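Side-chain contacts in peptidase S15/CocE/NonD (Thaumarchaeota archaeon SCGC AB-539-E09, PDB 4PF1), which is a serine aminopeptidase of the alpha/beta-hydrolase fold that probably releases residues from the N-terminal ends of peptides: residues A[325-328]-A[329-332]; A[348-351]-A[352-356]; A[242-245]-A[246-249]. All coordinates share one frame; numbering follows the deposited sequence.

Along the chain, contact 3 comes first, contact 1 second and contact 2 last. Contacts 1 and 2 are neighbours, with centres 12 Å apart: the loop leaving strand 319-324 of the ten-stranded mixed sheet packs on the start of helix 347-365, and Arg352 NH1 of contact 2 hydrogen-bonds to Gly331 O of contact 1. Contact 3 ends helix 241-247 far from both. Its centre is 32 Å from that of contact 1 and 43 Å from that of contact 2, and contacts 2 and 3 lie on opposite sides of the chain's centre. The probable catalytic histidine loop is therefore tied directly to contact 2 but not to contact 3.

Contact 1: A[325-328]-A[329-332]; sequences PWNH and GQGR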
ATOM      1  N   PRO A 325      25.014  -8.613   1.138  1.00 12.14           N
ATOM      2  CA  PRO A 325      23.702  -9.283   1.281  1.00 11.76           C
ATOM      3  C   PRO A 325      22.767  -8.835   0.165  1.00 15.68           C
ATOM      4  O   PRO A 325      21.714  -8.230   0.408  1.00 15.21           O
ATOM      5  CB  PRO A 325      23.232  -8.796   2.652  1.00 13.75           C
ATOM      6  CG  PRO A 325      23.783  -7.396   2.745  1.00 18.06           C
ATOM      7  CD  PRO A 325      25.084  -7.384   1.961  1.00 13.66           C
ATOM      8  N   TRP A 326      23.180  -9.089  -1.069  1.00 12.16           N
ATOM      9  CA  TRP A 326      22.519  -8.524  -2.219  1.00 11.12           C
ATOM     10  C   TRP A 326      21.934  -9.531  -3.158  1.00 14.13           C
ATOM     11  O   TRP A 326      22.483 -10.614  -3.348  1.00 13.63           O
ATOM     12  CB  TRP A 326      23.531  -7.658  -2.998  1.00  9.64           C
ATOM     13  CG  TRP A 326      24.186  -6.587  -2.174  1.00 10.50           C
ATOM     14  CD1 TRP A 326      23.571  -5.714  -1.324  1.00 13.34           C
ATOM     15  CD2 TRP A 326      25.573  -6.220  -2.192  1.00 10.55           C
ATOM     16  NE1 TRP A 326      24.489  -4.837  -0.799  1.00 13.04           N
ATOM     17  CE2 TRP A 326      25.729  -5.127  -1.309  1.00 14.54           C
ATOM     18  CE3 TRP A 326      26.702  -6.707  -2.875  1.00 11.84           C
ATOM     19  CZ2 TRP A 326      26.975  -4.536  -1.061  1.00 14.16           C
ATOM     20  CZ3 TRP A 326      27.937  -6.132  -2.615  1.00 13.73           C
ATOM     21  CH2 TRP A 326      28.064  -5.047  -1.732  1.00 14.56           C
ATOM     22  N   ASN A 327      20.847  -9.127  -3.821  1.00 10.44           N
ATOM     23  CA  ASN A 327      20.290  -9.869  -4.930  1.00 10.37           C
ATOM     24  C   ASN A 327      21.108  -9.476  -6.180  1.00 14.74           C
ATOM     25  O   ASN A 327      22.137  -8.805  -6.042  1.00 14.29           O
ATOM     26  CB  ASN A 327      18.777  -9.605  -5.084  1.00  9.29           C
ATOM     27  CG  ASN A 327      18.365  -8.202  -5.482  1.00 14.64           C
ATOM     28  OD1 ASN A 327      19.163  -7.375  -5.915  1.00  9.12           O
ATOM     29  ND2 ASN A 327      17.077  -7.934  -5.416  1.00  6.28           N
ATOM     30  N   HIS A 328      20.648  -9.838  -7.378  1.00 12.08           N
ATOM     31  CA  HIS A 328      21.388  -9.567  -8.607  1.00 12.42           C
ATOM     32  C   HIS A 328      21.796  -8.070  -8.838  1.00 17.22           C
ATOM     33  O   HIS A 328      22.924  -7.820  -9.264  1.00 17.07           O
ATOM     34  CB  HIS A 328      20.628 -10.091  -9.823  1.00 13.37           C
ATOM     35  CG  HIS A 328      21.436 -10.053 -11.072  1.00 17.15           C
ATOM     36  ND1 HIS A 328      22.713 -10.580 -11.119  1.00 19.17           N
ATOM     37  CD2 HIS A 328      21.139  -9.515 -12.274  1.00 19.26           C
ATOM     38  CE1 HIS A 328      23.148 -10.350 -12.343  1.00 18.82           C
ATOM     39  NE2 HIS A 328      22.229  -9.722 -13.077  1.00 19.16           N
ATOM     40  N   GLY A 329      20.899  -7.121  -8.574  1.00 13.65           N
ATOM     41  CA  GLY A 329      21.187  -5.712  -8.850  1.00 13.53           C
ATOM     42  C   GLY A 329      21.477  -4.794  -7.673  1.00 16.90           C
ATOM     43  O   GLY A 329      21.830  -3.628  -7.886  1.00 16.43           O
ATOM     44  N   GLN A 330      21.365  -5.303  -6.429  1.00 12.67           N
ATOM     45  CA  GLN A 330      21.514  -4.501  -5.201  1.00 11.93           C
ATOM     46  C   GLN A 330      22.933  -3.965  -4.917  1.00 16.19           C
ATOM     47  O   GLN A 330      23.070  -2.959  -4.211  1.00 15.55           O
ATOM     48  CB  GLN A 330      20.997  -5.265  -3.993  1.00 12.60           C
ATOM     49  CG  GLN A 330      19.522  -4.996  -3.745  1.00 11.59           C
ATOM     50  CD  GLN A 330      18.975  -5.761  -2.572  1.00 15.64           C
ATOM     51  OE1 GLN A 330      19.370  -6.898  -2.286  1.00  8.89           O
ATOM     52  NE2 GLN A 330      18.015  -5.164  -1.892  1.00  7.88           N
ATOM     53  N   GLY A 331      23.960  -4.611  -5.459  1.00 13.34           N
ATOM     54  CA  GLY A 331      25.332  -4.129  -5.316  1.00 13.39           C
ATOM     55  C   GLY A 331      25.555  -2.845  -6.105  1.00 17.92           C
ATOM     56  O   GLY A 331      26.441  -2.051  -5.774  1.00 18.13           O
ATOM     57  N   ARG A 332      24.701  -2.613  -7.131  1.00 13.58           N
ATOM     58  CA  ARG A 332      24.760  -1.464  -8.040  1.00 12.94           C
ATOM     59  C   ARG A 332      23.682  -0.398  -7.723  1.00 16.76           C
ATOM     60  O   ARG A 332      23.542   0.576  -8.468  1.00 16.49           O
ATOM     61  CB  ARG A 332      24.620  -1.948  -9.492  1.00 11.67           C
ATOM     62  CG  ARG A 332      25.805  -2.767  -9.975  1.00 17.51           C
ATOM     63  CD  ARG A 332      25.490  -3.477 -11.272  1.00 23.18           C
ATOM     64  NE  ARG A 332      24.799  -4.745 -11.041  1.00 24.68           N
ATOM     65  CZ  ARG A 332      24.079  -5.380 -11.957  1.00 33.15           C
ATOM     66  NH1 ARG A 332      23.945  -4.872 -13.177  1.00 21.82           N
ATOM     67  NH2 ARG A 332      23.491  -6.531 -11.666  1.00 13.75           N
TER
HETATM   68  O   HOH W   1      24.765  -6.061  -8.276  1.00 11.83           O
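Arg332 folds back on His328 in the loop after strand 319-324, where alpha/beta hydrolases carry their catalytic histidine. His328 is consistent with that role: its ND1 bonds to Asp295 and its NE2 to Ser161, a probable Ser-His-Asp triad, while its backbone N is held by Gln296 OE1. Arg332 NH2 stands 3.7 Å above the centre of the His328 ring, with the guanidinium turned 78° from the ring plane. The same NH2 donates to His328 O at 2.8 Å, approaching from well above the carbonyl plane, although the oxygen lies near the plane of the guanidinium. A bend at chi3 (-84°) brings the arginine's end back to this carbonyl. Water 1 adds a second link, donating to His328 O and accepting from Arg332 NE; Gly331 N reaches it only weakly.

The next shell is the turn that carries the histidine. Asn327 OD1 accepts from Gly329 N and Gln330 N, both weakly, and the first of these closes an Asx turn. The exchange is mutual, because Asn327 N donates to Gln330 OE1 at 3.1 Å, along an in-plane lone pair of that oxygen. The two amide groups thus clasp the turn, and their NH2 ends are held from outside: Asn327 ND2 by Gly454 O, Gln330 NE2 by Ser337 O.

Trp326 packs against Gln330 and Gly331, its CB 3.6 Å from Gln330 CB, and its NE1 bonds to Thr347 OG1. Pro325 CD lies 3.8 Å above one face of the indole, toward the rim. Over the opposite face Gly331 CA makes a CH-pi contact, 4.0 Å from the centroid of the six-membered ring and 20° off its normal.

Contact 2: A[348-351]-A[352-356]; sequences GGWF and RRNVM
Arg352 starts the second half of this stretch of helix 347-365, its N bonded to Gly348 O in the regular i to i+4 pattern. Its guanidinium lies with one face toward Gly348 O and Gly349 CA, and its nitrogens are taken by partners beyond these two segments: NH2 by Asp92 in a salt bridge, NH1 by Gly331 O and Arg333 O. Arg353 repeats the fold-back one residue on. It is bent at chi3 (-47°), and Gly349 O lies 3.2 Å above its guanidinium plane, toward the rim; that oxygen accepts its bond from Arg353 N rather than from the side chain.

Asn354 uses both its nitrogens on Trp350 O. The backbone N donates at 3.0 Å, and ND2, also at 3.0 Å, meets a lone pair of the carbonyl oxygen within its plane. With that bond made, the amide lies 29° from the indole plane, with ND2 over one face of the ring, 3.3 Å from Trp350 CD1; Trp385 also stacks on this tryptophan. Val355 sets CB 3.7 Å from Phe351 CD1, and Met356 brings CB 3.9 Å from Phe351 CZ.

Phe351 O receives both Val355 N and Met356 N, the latter marking a wider pi-type turn. Two carbonyls thus accept two bonds each, while Phe351 and Met356 provide an apolar face toward strands 287-292 and 178-184, and Arg352 provides the polar link to the histidine loop.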
ATOM      1  N   GLY A 348      24.538  -1.233  -0.101  1.00 12.40           N
ATOM      2  CA  GLY A 348      24.912  -1.010  -1.494  1.00 12.35           C
ATOM      3  C   GLY A 348      25.631   0.310  -1.663  1.00 17.08           C
ATOM      4  O   GLY A 348      26.777   0.345  -2.125  1.00 16.83           O
ATOM      5  N   GLY A 349      24.975   1.383  -1.218  1.00 13.76           N
ATOM      6  CA  GLY A 349      25.534   2.734  -1.215  1.00 13.68           C
ATOM      7  C   GLY A 349      26.773   2.858  -0.344  1.00 16.76           C
ATOM      8  O   GLY A 349      27.704   3.589  -0.698  1.00 15.29           O
ATOM      9  N   TRP A 350      26.809   2.115   0.797  1.00 13.80           N
ATOM     10  CA  TRP A 350      27.964   2.107   1.707  1.00 13.96           C
ATOM     11  C   TRP A 350      29.189   1.523   1.006  1.00 17.11           C
ATOM     12  O   TRP A 350      30.286   2.053   1.161  1.00 16.87           O
ATOM     13  CB  TRP A 350      27.669   1.315   3.001  1.00 12.79           C
ATOM     14  CG  TRP A 350      28.847   1.237   3.934  1.00 14.25           C
ATOM     15  CD1 TRP A 350      29.203   2.149   4.881  1.00 17.57           C
ATOM     16  CD2 TRP A 350      29.869   0.225   3.947  1.00 14.20           C
ATOM     17  NE1 TRP A 350      30.383   1.772   5.485  1.00 17.38           N
ATOM     18  CE2 TRP A 350      30.815   0.596   4.928  1.00 18.61           C
ATOM     19  CE3 TRP A 350      30.079  -0.963   3.220  1.00 15.23           C
ATOM     20  CZ2 TRP A 350      31.945  -0.183   5.213  1.00 18.19           C
ATOM     21  CZ3 TRP A 350      31.207  -1.723   3.491  1.00 16.76           C
ATOM     22  CH2 TRP A 350      32.120  -1.338   4.481  1.00 17.81           C
ATOM     23  N   PHE A 351      29.006   0.409   0.267  1.00 13.13           N
ATOM     24  CA  PHE A 351      30.100  -0.245  -0.448  1.00 12.64           C
ATOM     25  C   PHE A 351      30.679   0.666  -1.540  1.00 15.49           C
ATOM     26  O   PHE A 351      31.899   0.773  -1.649  1.00 15.36           O
ATOM     27  CB  PHE A 351      29.653  -1.599  -1.057  1.00 13.87           C
ATOM     28  CG  PHE A 351      30.534  -2.052  -2.203  1.00 15.37           C
ATOM     29  CD1 PHE A 351      31.828  -2.512  -1.969  1.00 18.61           C
ATOM     30  CD2 PHE A 351      30.109  -1.924  -3.522  1.00 17.06           C
ATOM     31  CE1 PHE A 351      32.666  -2.859  -3.027  1.00 19.66           C
ATOM     32  CE2 PHE A 351      30.951  -2.273  -4.580  1.00 20.02           C
ATOM     33  CZ  PHE A 351      32.222  -2.739  -4.324  1.00 18.55           C
ATOM     34  N   ARG A 352      29.815   1.270  -2.371  1.00 11.43           N
ATOM     35  CA  ARG A 352      30.268   2.109  -3.485  1.00 11.40           C
ATOM     36  C   ARG A 352      31.008   3.359  -3.011  1.00 15.81           C
ATOM     37  O   ARG A 352      32.063   3.674  -3.561  1.00 16.15           O
ATOM     38  CB  ARG A 352      29.106   2.485  -4.414  1.00 10.10           C
ATOM     39  CG  ARG A 352      28.653   1.311  -5.284  1.00 15.68           C
ATOM     40  CD  ARG A 352      27.700   1.711  -6.413  1.00 18.30           C
ATOM     41  NE  ARG A 352      26.562   2.517  -5.952  1.00 20.50           N
ATOM     42  CZ  ARG A 352      25.481   2.023  -5.356  1.00 25.94           C
ATOM     43  NH1 ARG A 352      25.385   0.722  -5.108  1.00  9.40           N
ATOM     44  NH2 ARG A 352      24.498   2.828  -4.983  1.00 10.91           N
ATOM     45  N   ARG A 353      30.489   4.044  -1.980  1.00 13.07           N
ATOM     46  CA  ARG A 353      31.112   5.269  -1.467  1.00 13.73           C
ATOM     47  C   ARG A 353      32.407   4.998  -0.680  1.00 17.98           C
ATOM     48  O   ARG A 353      33.379   5.728  -0.854  1.00 18.36           O
ATOM     49  CB  ARG A 353      30.137   6.056  -0.571  1.00 13.69           C
ATOM     50  CG  ARG A 353      28.908   6.624  -1.292  1.00 25.15           C
ATOM     51  CD  ARG A 353      28.077   7.539  -0.397  1.00 32.74           C
ATOM     52  NE  ARG A 353      27.833   6.954   0.924  1.00 36.44           N
ATOM     53  CZ  ARG A 353      26.760   6.236   1.240  1.00 47.54           C
ATOM     54  NH1 ARG A 353      25.802   6.032   0.343  1.00 32.70           N
ATOM     55  NH2 ARG A 353      26.630   5.729   2.458  1.00 33.79           N
ATOM     56  N   ASN A 354      32.407   3.980   0.206  1.00 13.93           N
ATOM     57  CA  ASN A 354      33.528   3.737   1.119  1.00 13.98           C
ATOM     58  C   ASN A 354      34.578   2.735   0.621  1.00 16.22           C
ATOM     59  O   ASN A 354      35.679   2.718   1.170  1.00 14.93           O
ATOM     60  CB  ASN A 354      33.011   3.287   2.483  1.00 15.05           C
ATOM     61  CG  ASN A 354      32.243   4.361   3.200  1.00 34.31           C
ATOM     62  OD1 ASN A 354      32.820   5.249   3.832  1.00 31.21           O
ATOM     63  ND2 ASN A 354      30.925   4.324   3.089  1.00 25.45           N
ATOM     64  N   VAL A 355      34.247   1.882  -0.367  1.00 12.64           N
ATOM     65  CA  VAL A 355      35.190   0.864  -0.847  1.00 12.56           C
ATOM     66  C   VAL A 355      35.487   1.041  -2.351  1.00 17.59           C
ATOM     67  O   VAL A 355      36.655   1.155  -2.716  1.00 17.56           O
ATOM     68  CB  VAL A 355      34.704  -0.587  -0.535  1.00 16.05           C
ATOM     69  CG1 VAL A 355      35.736  -1.625  -0.975  1.00 15.96           C
ATOM     70  CG2 VAL A 355      34.365  -0.758   0.946  1.00 15.84           C
ATOM     71  N   MET A 356      34.439   1.049  -3.214  1.00 14.55           N
ATOM     72  CA  MET A 356      34.606   1.134  -4.671  1.00 14.25           C
ATOM     73  C   MET A 356      35.204   2.477  -5.131  1.00 19.03           C
ATOM     74  O   MET A 356      36.144   2.467  -5.925  1.00 18.69           O
ATOM     75  CB  MET A 356      33.284   0.862  -5.410  1.00 15.79           C
ATOM     76  CG  MET A 356      33.476   0.629  -6.910  1.00 18.96           C
ATOM     77  SD  MET A 356      31.952   0.676  -7.886  1.00 22.42           S
ATOM     78  CE  MET A 356      31.497   2.386  -7.706  1.00 19.44           C
TER

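Contact 3: A[242-245]-A[246-249]; sequences GAMA and ASRG
A Schellman motif ends helix 241-247, and the side chains of Met244, in the last turn, and of Arg248, at its end, run alongside each other in one direction. Gly249 takes a positive phi (63°), and its N closes the motif's bond to Ala246 O at 3.1 Å. Arg248 N to Ala245 O separately tightens the last turn, its donor well above the carbonyl plane. Before that, Ala246 N to Gly242 O at 2.9 Å and Ser247 N to Ala243 O at 3.0 Å keep the helical pattern.

With chi1 at 71°, the hydroxyl of Ser247 is turned back over the helix, and OG donates to Met244 O at 2.6 Å. Ser247 OG in turn accepts from Arg248 NH1 at 3.2 Å, within 9° of the guanidinium plane. Met244 CE rests 3.5 Å above that plane, toward its rim. Arg248 NH2 meets Trp225 O, and the guanidinium also makes a cation-pi contact with Trp225, while Leu208 and Tyr235 pack on Met244.

Ser247 OG therefore relays one hydrogen-bonded chain from Arg248 to Met244 O. The serine at NH1, Trp225 at NH2 and the methionine methyl over a face together help fix the guanidinium's orientation.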
ATOM      1  N   GLY A 242      11.889 -27.287 -25.604  1.00 17.64           N
ATOM      2  CA  GLY A 242      11.925 -27.295 -27.063  1.00 17.83           C
ATOM      3  C   GLY A 242      10.609 -26.894 -27.699  1.00 20.80           C
ATOM      4  O   GLY A 242      10.595 -26.100 -28.643  1.00 19.96           O
ATOM      5  N   ALA A 243       9.482 -27.424 -27.172  1.00 16.88           N
ATOM      6  CA  ALA A 243       8.145 -27.099 -27.683  1.00 16.85           C
ATOM      7  C   ALA A 243       7.760 -25.658 -27.346  1.00 19.73           C
ATOM      8  O   ALA A 243       6.970 -25.059 -28.069  1.00 18.32           O
ATOM      9  CB  ALA A 243       7.113 -28.065 -27.130  1.00 17.71           C
ATOM     10  N   MET A 244       8.321 -25.098 -26.252  1.00 17.82           N
ATOM     11  CA  MET A 244       8.071 -23.707 -25.878  1.00 17.66           C
ATOM     12  C   MET A 244       8.803 -22.777 -26.851  1.00 20.56           C
ATOM     13  O   MET A 244       8.234 -21.776 -27.290  1.00 19.89           O
ATOM     14  CB  MET A 244       8.495 -23.431 -24.425  1.00 19.92           C
ATOM     15  CG  MET A 244       7.987 -22.098 -23.890  1.00 24.17           C
ATOM     16  SD  MET A 244       6.206 -22.083 -23.557  1.00 29.34           S
ATOM     17  CE  MET A 244       6.015 -20.440 -22.971  1.00 25.83           C
ATOM     18  N   ALA A 245      10.054 -23.134 -27.214  1.00 16.80           N
ATOM     19  CA  ALA A 245      10.868 -22.371 -28.158  1.00 16.70           C
ATOM     20  C   ALA A 245      10.291 -22.464 -29.580  1.00 20.50           C
ATOM     21  O   ALA A 245      10.259 -21.460 -30.290  1.00 19.32           O
ATOM     22  CB  ALA A 245      12.303 -22.870 -28.134  1.00 17.46           C
ATOM     23  N   ALA A 246       9.798 -23.658 -29.970  1.00 17.97           N
ATOM     24  CA  ALA A 246       9.180 -23.883 -31.281  1.00 18.62           C
ATOM     25  C   ALA A 246       7.841 -23.146 -31.403  1.00 22.87           C
ATOM     26  O   ALA A 246       7.506 -22.695 -32.497  1.00 23.26           O
ATOM     27  CB  ALA A 246       8.982 -25.370 -31.526  1.00 19.67           C
ATOM     28  N   SER A 247       7.088 -22.991 -30.279  1.00 18.74           N
ATOM     29  CA  SER A 247       5.797 -22.277 -30.273  1.00 18.15           C
ATOM     30  C   SER A 247       5.987 -20.765 -30.542  1.00 21.62           C
ATOM     31  O   SER A 247       5.038 -20.090 -30.943  1.00 21.79           O
ATOM     32  CB  SER A 247       5.053 -22.496 -28.954  1.00 20.17           C
ATOM     33  OG  SER A 247       5.665 -21.819 -27.868  1.00 25.10           O
ATOM     34  N   ARG A 248       7.223 -20.256 -30.357  1.00 17.30           N
ATOM     35  CA  ARG A 248       7.568 -18.853 -30.598  1.00 16.73           C
ATOM     36  C   ARG A 248       8.404 -18.688 -31.878  1.00 21.51           C
ATOM     37  O   ARG A 248       8.774 -17.563 -32.227  1.00 21.20           O
ATOM     38  CB  ARG A 248       8.315 -18.266 -29.379  1.00 15.02           C
ATOM     39  CG  ARG A 248       7.410 -17.503 -28.409  1.00 13.06           C
ATOM     40  CD  ARG A 248       6.487 -18.428 -27.644  1.00 14.75           C
ATOM     41  NE  ARG A 248       5.768 -17.725 -26.587  1.00 18.33           N
ATOM     42  CZ  ARG A 248       4.781 -18.261 -25.879  1.00 25.80           C
ATOM     43  NH1 ARG A 248       4.372 -19.498 -26.128  1.00 11.63           N
ATOM     44  NH2 ARG A 248       4.184 -17.557 -24.927  1.00 13.29           N
ATOM     45  N   GLY A 249       8.646 -19.804 -32.581  1.00 18.65           N
ATOM     46  CA  GLY A 249       9.419 -19.842 -33.820  1.00 18.89           C
ATOM     47  C   GLY A 249      10.859 -19.410 -33.629  1.00 22.60           C
ATOM     48  O   GLY A 249      11.335 -18.513 -34.328  1.00 22.34           O
TER